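Local coordinates for antifreeze protein (Marinomonas primoryensis, PDB 3P4G) that probably binds ice through ordered waters held on one side of a right-handed, calcium-binding beta-helix, at residues D26-S31 with G44-T49; G217-I222 with G236-R241; Y285-Y290 with G311-S316. One frame throughout, in Å; residues are numbered along the deposited sequence.

Contact 1: D26-S31 with G44-T49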
ATOM      1  N   ASP A  26      -2.469 -35.460   8.617  1.00 21.19           N
ATOM      2  CA  ASP A  26      -1.440 -34.904   9.507  1.00 22.86           C
ATOM      3  C   ASP A  26      -0.405 -34.302   8.554  1.00 22.67           C
ATOM      4  O   ASP A  26      -0.486 -33.116   8.212  1.00 22.73           O
ATOM      5  CB  ASP A  26      -0.856 -35.959  10.492  1.00 24.06           C
ATOM      6  CG  ASP A  26       0.241 -35.362  11.463  1.00 29.94           C
ATOM      7  OD1 ASP A  26       0.529 -34.125  11.469  1.00 32.81           O
ATOM      8  OD2 ASP A  26       0.825 -36.157  12.243  1.00 35.33           O
ATOM      9  N   HIS A  27       0.532 -35.108   8.083  1.00 22.65           N
ATOM     10  CA  HIS A  27       1.471 -34.648   7.085  1.00 22.53           C
ATOM     11  C   HIS A  27       0.799 -34.825   5.711  1.00 21.79           C
ATOM     12  O   HIS A  27       0.524 -35.949   5.279  1.00 22.14           O
ATOM     13  CB  HIS A  27       2.771 -35.450   7.242  1.00 24.22           C
ATOM     14  CG  HIS A  27       3.887 -35.065   6.312  1.00 25.17           C
ATOM     15  ND1 HIS A  27       3.981 -33.828   5.699  1.00 26.74           N
ATOM     16  CD2 HIS A  27       5.005 -35.750   5.948  1.00 25.51           C
ATOM     17  CE1 HIS A  27       5.097 -33.775   4.985  1.00 23.66           C
ATOM     18  NE2 HIS A  27       5.734 -34.927   5.117  1.00 28.93           N
ATOM     19  N   TYR A  28       0.483 -33.715   5.038  1.00 20.14           N
ATOM     20  CA  TYR A  28      -0.122 -33.782   3.703  1.00 18.58           C
ATOM     21  C   TYR A  28       0.905 -34.035   2.618  1.00 18.65           C
ATOM     22  O   TYR A  28       1.798 -33.201   2.350  1.00 17.24           O
ATOM     23  CB  TYR A  28      -0.923 -32.525   3.389  1.00 17.61           C
ATOM     24  CG  TYR A  28      -1.494 -32.522   1.993  1.00 20.81           C
ATOM     25  CD1 TYR A  28      -2.757 -33.069   1.736  1.00 19.46           C
ATOM     26  CD2 TYR A  28      -0.760 -31.979   0.911  1.00 17.29           C
ATOM     27  CE1 TYR A  28      -3.300 -33.063   0.418  1.00 19.35           C
ATOM     28  CE2 TYR A  28      -1.269 -31.984  -0.393  1.00 19.15           C
ATOM     29  CZ  TYR A  28      -2.551 -32.520  -0.629  1.00 17.24           C
ATOM     30  OH  TYR A  28      -3.088 -32.525  -1.902  1.00 17.57           O
ATOM     31  N   ILE A  29       0.756 -35.184   1.956  1.00 17.95           N
ATOM     32  CA  ILE A  29       1.694 -35.565   0.915  1.00 18.86           C
ATOM     33  C   ILE A  29       0.983 -35.836  -0.424  1.00 19.21           C
ATOM     34  O   ILE A  29       1.521 -36.488  -1.312  1.00 19.76           O
ATOM     35  CB  ILE A  29       2.564 -36.729   1.358  1.00 20.30           C
ATOM     36  CG1 ILE A  29       1.697 -37.957   1.714  1.00 20.67           C
ATOM     37  CG2 ILE A  29       3.398 -36.316   2.586  1.00 20.90           C
ATOM     38  CD1 ILE A  29       2.506 -39.281   1.812  1.00 24.87           C
ATOM     39  N   GLY A  30      -0.226 -35.325  -0.576  1.00 19.31           N
ATOM     40  CA  GLY A  30      -0.886 -35.409  -1.865  1.00 20.35           C
ATOM     41  C   GLY A  30      -2.201 -36.140  -1.737  1.00 22.43           C
ATOM     42  O   GLY A  30      -2.294 -37.165  -1.054  1.00 22.47           O
ATOM     43  N   SER A  31      -3.225 -35.585  -2.379  1.00 21.93           N
ATOM     44  CA  SER A  31      -4.540 -36.187  -2.409  1.00 22.44           C
ATOM     45  C   SER A  31      -5.339 -35.490  -3.500  1.00 21.79           C
ATOM     46  O   SER A  31      -5.001 -34.365  -3.905  1.00 22.37           O
ATOM     47  CB  SER A  31      -5.234 -36.023  -1.074  1.00 22.50           C
ATOM     48  OG  SER A  31      -6.397 -36.817  -1.099  1.00 27.62           O
ATOM     49  N   GLY A  44      -0.440 -30.989  10.102  1.00 17.56           N
ATOM     50  CA  GLY A  44       0.993 -30.778   9.878  1.00 18.14           C
ATOM     51  C   GLY A  44       1.309 -29.929   8.655  1.00 18.39           C
ATOM     52  O   GLY A  44       0.589 -28.977   8.349  1.00 17.34           O
ATOM     53  N   ASN A  45       2.355 -30.288   7.925  1.00 18.24           N
ATOM     54  CA  ASN A  45       2.769 -29.487   6.763  1.00 16.65           C
ATOM     55  C   ASN A  45       2.103 -29.974   5.449  1.00 16.83           C
ATOM     56  O   ASN A  45       1.638 -31.148   5.337  1.00 16.83           O
ATOM     57  CB  ASN A  45       4.293 -29.463   6.665  1.00 17.09           C
ATOM     58  CG  ASN A  45       4.960 -28.878   7.926  1.00 17.51           C
ATOM     59  OD1 ASN A  45       4.600 -27.799   8.379  1.00 15.93           O
ATOM     60  ND2 ASN A  45       5.941 -29.592   8.484  1.00 19.63           N
ATOM     61  N   VAL A  46       2.035 -29.055   4.484  1.00 15.51           N
ATOM     62  CA  VAL A  46       1.685 -29.375   3.113  1.00 14.69           C
ATOM     63  C   VAL A  46       2.963 -29.572   2.278  1.00 14.70           C
ATOM     64  O   VAL A  46       3.693 -28.624   2.018  1.00 14.11           O
ATOM     65  CB  VAL A  46       0.747 -28.293   2.517  1.00 13.94           C
ATOM     66  CG1 VAL A  46       0.578 -28.431   0.985  1.00 15.64           C
ATOM     67  CG2 VAL A  46      -0.608 -28.332   3.225  1.00 14.36           C
ATOM     68  N   SER A  47       3.219 -30.812   1.833  1.00 15.16           N
ATOM     69  CA  SER A  47       4.435 -31.123   1.103  1.00 15.41           C
ATOM     70  C   SER A  47       4.144 -31.656  -0.267  1.00 15.03           C
ATOM     71  O   SER A  47       5.044 -32.210  -0.890  1.00 16.36           O
ATOM     72  CB  SER A  47       5.274 -32.154   1.867  1.00 16.74           C
ATOM     73  OG  SER A  47       5.477 -31.719   3.195  1.00 20.16           O
ATOM     74  N   ALA A  48       2.909 -31.484  -0.747  1.00 14.10           N
ATOM     75  CA  ALA A  48       2.601 -31.742  -2.179  1.00 13.78           C
ATOM     76  C   ALA A  48       1.580 -30.726  -2.631  1.00 13.20           C
ATOM     77  O   ALA A  48       1.022 -29.990  -1.825  1.00 12.33           O
ATOM     78  CB  ALA A  48       2.034 -33.147  -2.394  1.00 14.37           C
ATOM     79  N   THR A  49       1.315 -30.705  -3.928  1.00 13.48           N
ATOM     80  CA  THR A  49       0.314 -29.792  -4.430  1.00 14.12           C
ATOM     81  C   THR A  49      -1.058 -30.161  -3.820  1.00 13.93           C
ATOM     82  O   THR A  49      -1.381 -31.340  -3.600  1.00 15.20           O
ATOM     83  CB  THR A  49       0.248 -29.771  -5.975  1.00 13.77           C
ATOM     84  OG1 THR A  49       0.003 -31.090  -6.453  1.00 16.64           O
ATOM     85  CG2 THR A  49       1.566 -29.251  -6.550  1.00 15.22           C
TER

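Contact 2: G217-I222 with G236-R241. With CA (calcium ion), chain N; CA (calcium ion), chain O; CA (calcium ion), chain M.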
ATOM      1  N   GLY A 217      -6.056  11.376 -10.931  1.00  9.13           N
ATOM      2  CA  GLY A 217      -7.163  11.443  -9.943  1.00  7.73           C
ATOM      3  C   GLY A 217      -6.824  12.408  -8.804  1.00  8.60           C
ATOM      4  O   GLY A 217      -5.712  12.954  -8.730  1.00  7.56           O
ATOM      5  N   ASN A 218      -7.790  12.618  -7.923  1.00  7.16           N
ATOM      6  CA  ASN A 218      -7.671  13.597  -6.802  1.00  7.09           C
ATOM      7  C   ASN A 218      -7.345  12.813  -5.563  1.00  7.24           C
ATOM      8  O   ASN A 218      -8.233  12.167  -4.953  1.00  8.00           O
ATOM      9  CB  ASN A 218      -9.033  14.272  -6.615  1.00  5.73           C
ATOM     10  CG  ASN A 218      -9.528  14.934  -7.875  1.00  9.11           C
ATOM     11  OD1 ASN A 218      -8.763  15.456  -8.666  1.00  8.05           O
ATOM     12  ND2 ASN A 218     -10.826  14.921  -8.052  1.00  6.58           N
ATOM     13  N   ASP A 219      -6.069  12.843  -5.201  1.00  5.99           N
ATOM     14  CA  ASP A 219      -5.565  11.996  -4.118  1.00  4.50           C
ATOM     15  C   ASP A 219      -5.254  12.739  -2.830  1.00  5.87           C
ATOM     16  O   ASP A 219      -4.958  13.950  -2.855  1.00  6.10           O
ATOM     17  CB  ASP A 219      -4.261  11.374  -4.614  1.00  4.81           C
ATOM     18  CG  ASP A 219      -4.448  10.660  -5.954  1.00  8.38           C
ATOM     19  OD1 ASP A 219      -5.162   9.636  -6.012  1.00  7.24           O
ATOM     20  OD2 ASP A 219      -3.844  11.093  -6.923  1.00  7.72           O
ATOM     21  N   THR A 220      -5.329  11.989  -1.733  1.00  5.28           N
ATOM     22  CA  THR A 220      -4.921  12.476  -0.417  1.00  5.74           C
ATOM     23  C   THR A 220      -3.717  11.688   0.054  1.00  6.13           C
ATOM     24  O   THR A 220      -3.793  10.467   0.174  1.00  6.91           O
ATOM     25  CB  THR A 220      -6.064  12.309   0.594  1.00  6.82           C
ATOM     26  OG1 THR A 220      -7.188  13.113   0.207  1.00  9.31           O
ATOM     27  CG2 THR A 220      -5.618  12.721   1.967  1.00  5.72           C
ATOM     28  N   ILE A 221      -2.626  12.393   0.344  1.00  5.18           N
ATOM     29  CA  ILE A 221      -1.400  11.745   0.888  1.00  5.55           C
ATOM     30  C   ILE A 221      -1.038  12.405   2.182  1.00  6.06           C
ATOM     31  O   ILE A 221      -0.828  13.646   2.206  1.00  8.06           O
ATOM     32  CB  ILE A 221      -0.280  11.928  -0.142  1.00  4.85           C
ATOM     33  CG1 ILE A 221      -0.573  11.053  -1.384  1.00  5.93           C
ATOM     34  CG2 ILE A 221       1.100  11.555   0.463  1.00  5.38           C
ATOM     35  CD1 ILE A 221       0.199  11.577  -2.626  1.00  8.54           C
ATOM     36  N   ILE A 222      -0.886  11.602   3.238  1.00  5.89           N
ATOM     37  CA  ILE A 222      -0.507  12.101   4.546  1.00  7.25           C
ATOM     38  C   ILE A 222       0.735  11.327   5.031  1.00  7.30           C
ATOM     39  O   ILE A 222       0.721  10.073   5.098  1.00  8.82           O
ATOM     40  CB  ILE A 222      -1.601  11.894   5.557  1.00  7.76           C
ATOM     41  CG1 ILE A 222      -2.873  12.668   5.141  1.00  7.92           C
ATOM     42  CG2 ILE A 222      -1.144  12.405   6.959  1.00  8.41           C
ATOM     43  CD1 ILE A 222      -4.157  12.301   5.947  1.00 14.07           C
ATOM     44  N   GLY A 236      -4.636  15.878 -11.354  1.00  7.80           N
ATOM     45  CA  GLY A 236      -5.741  15.895 -10.403  1.00  6.83           C
ATOM     46  C   GLY A 236      -5.494  16.940  -9.334  1.00  6.87           C
ATOM     47  O   GLY A 236      -4.371  17.490  -9.156  1.00  5.87           O
ATOM     48  N   ASN A 237      -6.544  17.183  -8.570  1.00  7.09           N
ATOM     49  CA  ASN A 237      -6.513  18.195  -7.488  1.00  6.99           C
ATOM     50  C   ASN A 237      -6.271  17.483  -6.161  1.00  6.53           C
ATOM     51  O   ASN A 237      -7.192  16.898  -5.573  1.00  8.12           O
ATOM     52  CB  ASN A 237      -7.840  18.936  -7.480  1.00  6.89           C
ATOM     53  CG  ASN A 237      -8.210  19.440  -8.864  1.00  8.74           C
ATOM     54  OD1 ASN A 237      -7.342  19.903  -9.606  1.00  8.06           O
ATOM     55  ND2 ASN A 237      -9.500  19.304  -9.250  1.00  8.41           N
ATOM     56  N   ASP A 238      -5.002  17.451  -5.761  1.00  5.33           N
ATOM     57  CA  ASP A 238      -4.505  16.620  -4.659  1.00  5.13           C
ATOM     58  C   ASP A 238      -4.287  17.424  -3.379  1.00  5.80           C
ATOM     59  O   ASP A 238      -4.093  18.623  -3.415  1.00  6.93           O
ATOM     60  CB  ASP A 238      -3.169  16.015  -5.087  1.00  6.26           C
ATOM     61  CG  ASP A 238      -3.288  15.295  -6.432  1.00  5.35           C
ATOM     62  OD1 ASP A 238      -4.043  14.279  -6.461  1.00  7.11           O
ATOM     63  OD2 ASP A 238      -2.599  15.632  -7.426  1.00  7.29           O
ATOM     64  N   ILE A 239      -4.232  16.719  -2.262  1.00  6.63           N
ATOM     65  CA  ILE A 239      -3.816  17.349  -1.008  1.00  5.94           C
ATOM     66  C   ILE A 239      -2.711  16.474  -0.376  1.00  5.71           C
ATOM     67  O   ILE A 239      -2.869  15.229  -0.262  1.00  6.43           O
ATOM     68  CB  ILE A 239      -4.981  17.599  -0.011  1.00  7.63           C
ATOM     69  CG1 ILE A 239      -4.369  18.242   1.249  1.00  6.17           C
ATOM     70  CG2 ILE A 239      -5.734  16.262   0.382  1.00  8.09           C
ATOM     71  CD1 ILE A 239      -5.410  19.047   2.102  1.00  9.64           C
ATOM     72  N   VAL A 240      -1.596  17.095  -0.045  1.00  5.74           N
ATOM     73  CA  VAL A 240      -0.470  16.406   0.591  1.00  5.59           C
ATOM     74  C   VAL A 240      -0.245  17.069   1.925  1.00  6.47           C
ATOM     75  O   VAL A 240      -0.175  18.314   2.008  1.00  6.90           O
ATOM     76  CB  VAL A 240       0.803  16.492  -0.285  1.00  5.57           C
ATOM     77  CG1 VAL A 240       2.022  15.859   0.422  1.00  6.12           C
ATOM     78  CG2 VAL A 240       0.581  15.771  -1.666  1.00  6.57           C
ATOM     79  N   ARG A 241      -0.116  16.262   2.973  1.00  7.29           N
ATOM     80  CA  ARG A 241       0.188  16.826   4.274  1.00  7.42           C
ATOM     81  C   ARG A 241       1.409  16.081   4.840  1.00  8.16           C
ATOM     82  O   ARG A 241       1.429  14.843   4.821  1.00  7.06           O
ATOM     83  CB  ARG A 241      -0.985  16.672   5.214  1.00  9.10           C
ATOM     84  CG  ARG A 241      -0.711  17.134   6.673  1.00  8.92           C
ATOM     85  CD  ARG A 241      -1.954  17.724   7.266  1.00 17.60           C
ATOM     86  NE  ARG A 241      -2.978  16.705   7.399  1.00 21.20           N
ATOM     87  CZ  ARG A 241      -3.037  15.848   8.428  1.00 28.55           C
ATOM     88  NH1 ARG A 241      -2.115  15.926   9.381  1.00 24.78           N
ATOM     89  NH2 ARG A 241      -3.999  14.897   8.500  1.00 26.57           N
TER
HETATM   90 CA    CA N 410      -3.324  12.948  -8.357  1.00  4.56          CA
HETATM   91 CA    CA O 411      -2.032  17.449  -8.758  1.00  3.69          CA
HETATM   92 CA    CA M 409      -4.677   8.460  -7.968  1.00  4.36          CA

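Contact 3: Y285-Y290 with G311-S316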
ATOM      1  N   TYR A 285       6.219  28.130  10.548  1.00 15.85           N
ATOM      2  CA  TYR A 285       6.913  29.414  10.398  1.00 17.41           C
ATOM      3  C   TYR A 285       5.946  30.565  10.521  1.00 18.27           C
ATOM      4  O   TYR A 285       4.891  30.562   9.884  1.00 16.24           O
ATOM      5  CB  TYR A 285       7.568  29.481   9.016  1.00 15.89           C
ATOM      6  CG  TYR A 285       8.584  28.394   8.776  1.00 16.99           C
ATOM      7  CD1 TYR A 285       8.208  27.160   8.162  1.00 14.20           C
ATOM      8  CD2 TYR A 285       9.925  28.589   9.149  1.00 18.22           C
ATOM      9  CE1 TYR A 285       9.151  26.182   7.918  1.00 15.82           C
ATOM     10  CE2 TYR A 285      10.870  27.613   8.929  1.00 17.99           C
ATOM     11  CZ  TYR A 285      10.473  26.404   8.327  1.00 16.11           C
ATOM     12  OH  TYR A 285      11.414  25.453   8.095  1.00 14.84           O
ATOM     13  N   THR A 286       6.297  31.547  11.343  1.00 20.22           N
ATOM     14  CA  THR A 286       5.495  32.767  11.425  1.00 22.43           C
ATOM     15  C   THR A 286       5.963  33.777  10.375  1.00 20.88           C
ATOM     16  O   THR A 286       7.047  33.612   9.816  1.00 20.10           O
ATOM     17  CB  THR A 286       5.578  33.411  12.833  1.00 23.84           C
ATOM     18  OG1 THR A 286       6.945  33.682  13.171  1.00 32.73           O
ATOM     19  CG2 THR A 286       5.019  32.469  13.916  1.00 29.61           C
ATOM     20  N   LYS A 287       5.178  34.829  10.127  1.00 20.78           N
ATOM     21  CA  LYS A 287       5.604  35.871   9.181  1.00 21.74           C
ATOM     22  C   LYS A 287       7.041  36.358   9.425  1.00 22.68           C
ATOM     23  O   LYS A 287       7.816  36.514   8.485  1.00 22.25           O
ATOM     24  CB  LYS A 287       4.663  37.071   9.211  1.00 22.57           C
ATOM     25  CG  LYS A 287       3.447  36.890   8.408  1.00 24.56           C
ATOM     26  CD  LYS A 287       2.637  38.163   8.423  1.00 28.24           C
ATOM     27  CE  LYS A 287       1.313  37.984   7.684  1.00 30.26           C
ATOM     28  NZ  LYS A 287       0.690  39.327   7.588  1.00 33.03           N
ATOM     29  N   GLU A 288       7.376  36.547  10.700  1.00 23.55           N
ATOM     30  CA  GLU A 288       8.692  37.032  11.143  1.00 27.21           C
ATOM     31  C   GLU A 288       9.827  36.166  10.616  1.00 26.58           C
ATOM     32  O   GLU A 288      10.806  36.699  10.099  1.00 27.45           O
ATOM     33  CB  GLU A 288       8.730  37.137  12.685  1.00 28.47           C
ATOM     34  CG  GLU A 288      10.134  37.264  13.327  1.00 35.33           C
ATOM     35  CD  GLU A 288      10.767  38.646  13.180  1.00 42.05           C
ATOM     36  OE1 GLU A 288      11.984  38.767  13.484  1.00 43.21           O
ATOM     37  OE2 GLU A 288      10.074  39.609  12.761  1.00 45.27           O
ATOM     38  N   GLN A 289       9.674  34.838  10.731  1.00 26.29           N
ATOM     39  CA  GLN A 289      10.661  33.885  10.204  1.00 26.00           C
ATOM     40  C   GLN A 289      10.704  33.899   8.695  1.00 24.91           C
ATOM     41  O   GLN A 289      11.781  33.954   8.099  1.00 25.06           O
ATOM     42  CB  GLN A 289      10.345  32.456  10.645  1.00 25.88           C
ATOM     43  CG  GLN A 289      10.864  32.077  11.988  1.00 31.01           C
ATOM     44  CD  GLN A 289       9.832  32.288  13.038  1.00 33.76           C
ATOM     45  OE1 GLN A 289       9.942  33.230  13.844  1.00 36.41           O
ATOM     46  NE2 GLN A 289       8.790  31.427  13.039  1.00 29.04           N
ATOM     47  N   TYR A 290       9.523  33.792   8.077  1.00 22.72           N
ATOM     48  CA  TYR A 290       9.381  33.863   6.618  1.00 21.94           C
ATOM     49  C   TYR A 290      10.045  35.112   6.028  1.00 22.40           C
ATOM     50  O   TYR A 290      10.773  35.037   5.045  1.00 22.00           O
ATOM     51  CB  TYR A 290       7.886  33.823   6.242  1.00 20.61           C
ATOM     52  CG  TYR A 290       7.591  33.893   4.761  1.00 20.38           C
ATOM     53  CD1 TYR A 290       7.368  35.111   4.134  1.00 19.58           C
ATOM     54  CD2 TYR A 290       7.537  32.722   3.984  1.00 20.08           C
ATOM     55  CE1 TYR A 290       7.070  35.186   2.771  1.00 20.55           C
ATOM     56  CE2 TYR A 290       7.243  32.791   2.614  1.00 17.77           C
ATOM     57  CZ  TYR A 290       7.029  34.027   2.024  1.00 17.84           C
ATOM     58  OH  TYR A 290       6.763  34.104   0.691  1.00 22.51           O
ATOM     59  N   GLY A 311      -0.638  34.219   9.583  1.00 19.13           N
ATOM     60  CA  GLY A 311      -1.285  35.049   8.542  1.00 18.15           C
ATOM     61  C   GLY A 311      -0.959  34.626   7.127  1.00 17.11           C
ATOM     62  O   GLY A 311      -0.460  33.546   6.918  1.00 16.40           O
ATOM     63  N   VAL A 312      -1.244  35.503   6.170  1.00 16.74           N
ATOM     64  CA  VAL A 312      -1.102  35.216   4.749  1.00 15.64           C
ATOM     65  C   VAL A 312       0.075  36.024   4.192  1.00 15.99           C
ATOM     66  O   VAL A 312       0.215  37.228   4.511  1.00 15.98           O
ATOM     67  CB  VAL A 312      -2.387  35.619   3.974  1.00 16.51           C
ATOM     68  CG1 VAL A 312      -2.161  35.495   2.458  1.00 15.41           C
ATOM     69  CG2 VAL A 312      -3.560  34.754   4.421  1.00 17.79           C
ATOM     70  N   VAL A 313       0.923  35.392   3.382  1.00 14.75           N
ATOM     71  CA  VAL A 313       2.053  36.105   2.769  1.00 14.99           C
ATOM     72  C   VAL A 313       1.969  36.204   1.254  1.00 14.18           C
ATOM     73  O   VAL A 313       2.653  37.025   0.626  1.00 15.58           O
ATOM     74  CB  VAL A 313       3.448  35.586   3.232  1.00 14.33           C
ATOM     75  CG1 VAL A 313       3.620  35.852   4.749  1.00 17.98           C
ATOM     76  CG2 VAL A 313       3.616  34.121   2.881  1.00 15.22           C
ATOM     77  N   LYS A 314       1.071  35.423   0.668  1.00 13.47           N
ATOM     78  CA  LYS A 314       0.895  35.458  -0.796  1.00 12.57           C
ATOM     79  C   LYS A 314      -0.469  34.939  -1.210  1.00 11.71           C
ATOM     80  O   LYS A 314      -0.932  33.922  -0.698  1.00 10.90           O
ATOM     81  CB  LYS A 314       2.004  34.632  -1.496  1.00 11.72           C
ATOM     82  CG  LYS A 314       1.888  34.670  -3.005  1.00 11.62           C
ATOM     83  CD  LYS A 314       3.043  33.961  -3.723  1.00 12.38           C
ATOM     84  CE  LYS A 314       2.864  33.990  -5.230  1.00 15.12           C
ATOM     85  NZ  LYS A 314       3.989  33.219  -5.886  1.00 14.95           N
ATOM     86  N   GLY A 315      -1.149  35.643  -2.111  1.00 11.88           N
ATOM     87  CA  GLY A 315      -2.369  35.095  -2.680  1.00 11.34           C
ATOM     88  C   GLY A 315      -3.542  35.121  -1.734  1.00 12.42           C
ATOM     89  O   GLY A 315      -3.641  35.997  -0.856  1.00 13.48           O
ATOM     90  N   SER A 316      -4.418  34.134  -1.876  1.00 12.79           N
ATOM     91  CA  SER A 316      -5.662  34.087  -1.103  1.00 13.80           C
ATOM     92  C   SER A 316      -5.877  32.646  -0.656  1.00 12.00           C
ATOM     93  O   SER A 316      -6.839  31.975  -1.083  1.00 11.92           O
ATOM     94  CB  SER A 316      -6.836  34.605  -1.966  1.00 14.36           C
ATOM     95  OG  SER A 316      -7.006  33.783  -3.148  1.00 17.69           O
TER

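Contact 1: D26-S31 with G44-T49
The first two turns of the beta-helix meet where Tyr28 lies side by side with Val46, in loops that run almost parallel in the manner of successive coils. A single beta bridge pairs these two residues. Tyr28 N donates to Asn45 O at 2.8 Å, and Tyr28 O receives Ser47 N at the same length. A third backbone bond, also 2.8 Å long, runs from Gly44 N to Asp26 O. A side chain on Gly44 would run into that oxygen, so glycine suits the close approach.

The Tyr28 side chain carries most of the rest. With CG anti to the backbone N (chi1 177°), the ring extends alongside the second loop, and its OH donates to Thr49 O at 2.7 Å while receiving a weak bond from Ser31 N. Backbone carbonyls line one edge of the ring: Ala48 O lies 3.4 Å from CE2, near the ring plane. CD2 meets Val46 CG1 at 3.8 Å, and CE2 also touches Ala48 CB at 4.0 Å. Over the centre of one face sits Gly30 N, 3.5 Å above the plane. Farther out, Ala48 CB packs against Ile29 C at 3.5 Å, while the buried Ala48 N has no partner in the model.

The second loop is tied in turn to the coil that follows: Asn45 OD1 accepts from Asn64 N, Ser47 OG bonds to Glu66, and Val46 shares backbone bonds with both. Tyr28 is met edge-to-face by Phe25 of strand 24-25 and touched by Phe33. The two loops follow strands 24-25 and 39-42, which run parallel to each other, and the second leads into strand 50-51.

Contact 2: G217-I222 with G236-R241
Asp219 and Asp238, equivalent residues of two consecutive coils, each bridge two calcium ions and share the one between them. This is one step of the right-handed calcium-binding beta-helix, an ion lying between successive coils at the turn before each strand. The shared ion takes Gly217 O, Asp219 OD2 and Asp238 OD1, each at 2.4 Å, and is completed by Gly215, Gly233 and Thr235. The second oxygens reach outward: Asp219 OD1 to the preceding calcium at 2.3 Å, Asp238 OD2 to the following one, which Gly236 O also binds. The row of positive ions would help offset the negative charge of the closely spaced carboxylates.

Hydrogen bonds reinforce the metal links. Asp238 OD1 also accepts Asp219 N at 2.8 Å on its anti lone pair, so the calcium ligand is positioned by the backbone of the coil before. Asn218 OD1 takes Asn237 N at 2.8 Å, the donor tilted 29° from the amide plane; both asparagines probably belong to the ice-binding side. Three bonds of a regular parallel sheet follow, from Ile239 N to Asp219 O, Ile221 N to Ile239 O and Arg241 N to Ile221 O.

Side-chain packing pairs residues in register. On one face Ile239 CG2 rests against Thr220 OG1 (3.5 Å). Ile222 CD1 approaches Arg241 NH2 at 3.6 Å. Arg241 NH1 finds its polar partner in Glu264. On the other face the apolar pair is Ile221 CB with Val240 CG2 (4.2 Å), and both residues touch Ile231 of strand 230-232 across the helix interior. Strand 220-222 hydrogen-bonds back to Leu202, while Ile239, Val240 and Arg241 lean on strand 260-263.

Contact 3: Y285-Y290 with G311-S316
Tyr290 and Val313 are brought together by their first torsions: the tyrosine CG stands anti to its backbone N (chi1 180°), reaching toward the strand, and Val313 CG1 is anti to the carbonyl carbon (chi1 -64°), which leaves CG2 between N and the carbonyl carbon. CG2 consequently sits over the tyrosine face, 3.7 Å from the ring centroid and 21° off the normal, a CH-pi contact shifted toward CZ (3.5 Å). The other branch, Val313 CG1, lies 3.8 Å from Lys287 CG. Lys287 runs extended past the valine in the opposite direction, bringing CE 3.4 Å from Val312 O and 4.0 Å from Gly311 CA, where a side chain would collide with it.

Around this, Val313 belongs with Lys314 to a classic beta bulge opposite Ile306, and Val300 of helix 294-300 also touches Tyr290. An alanine in place of Tyr290 would probably leave Val313 CG2 without its aromatic partner and open a gap between the short helix and the strand.

No hydrogen bond crosses between 285-290 and 311-316; between these two segments the contact rests on packing and dispersion, the lysine contributing its aliphatic chain, while Lys287 N bonds to Asp310 OD1 just before the strand.

Overall arrangement
The three contacts come one after another along the chain and sample the beta-helix along its length. Contacts 1 and 3 lie about 67 Å apart, centre to centre, on opposite sides of the middle of the molecule; contact 2 is 48 Å from the first and 23 Å from the third. None touches another. Contact 2 alone includes calcium ligands; the Tyr28 side chain of contact 1 stays about 12 Å from the nearest such ion. Contacts 1 and 2 join consecutive coils, whereas contact 3 packs a helix on the end strand 311-314. The repeated threonine and asparagine residues near the calcium row probably form the ice-binding side.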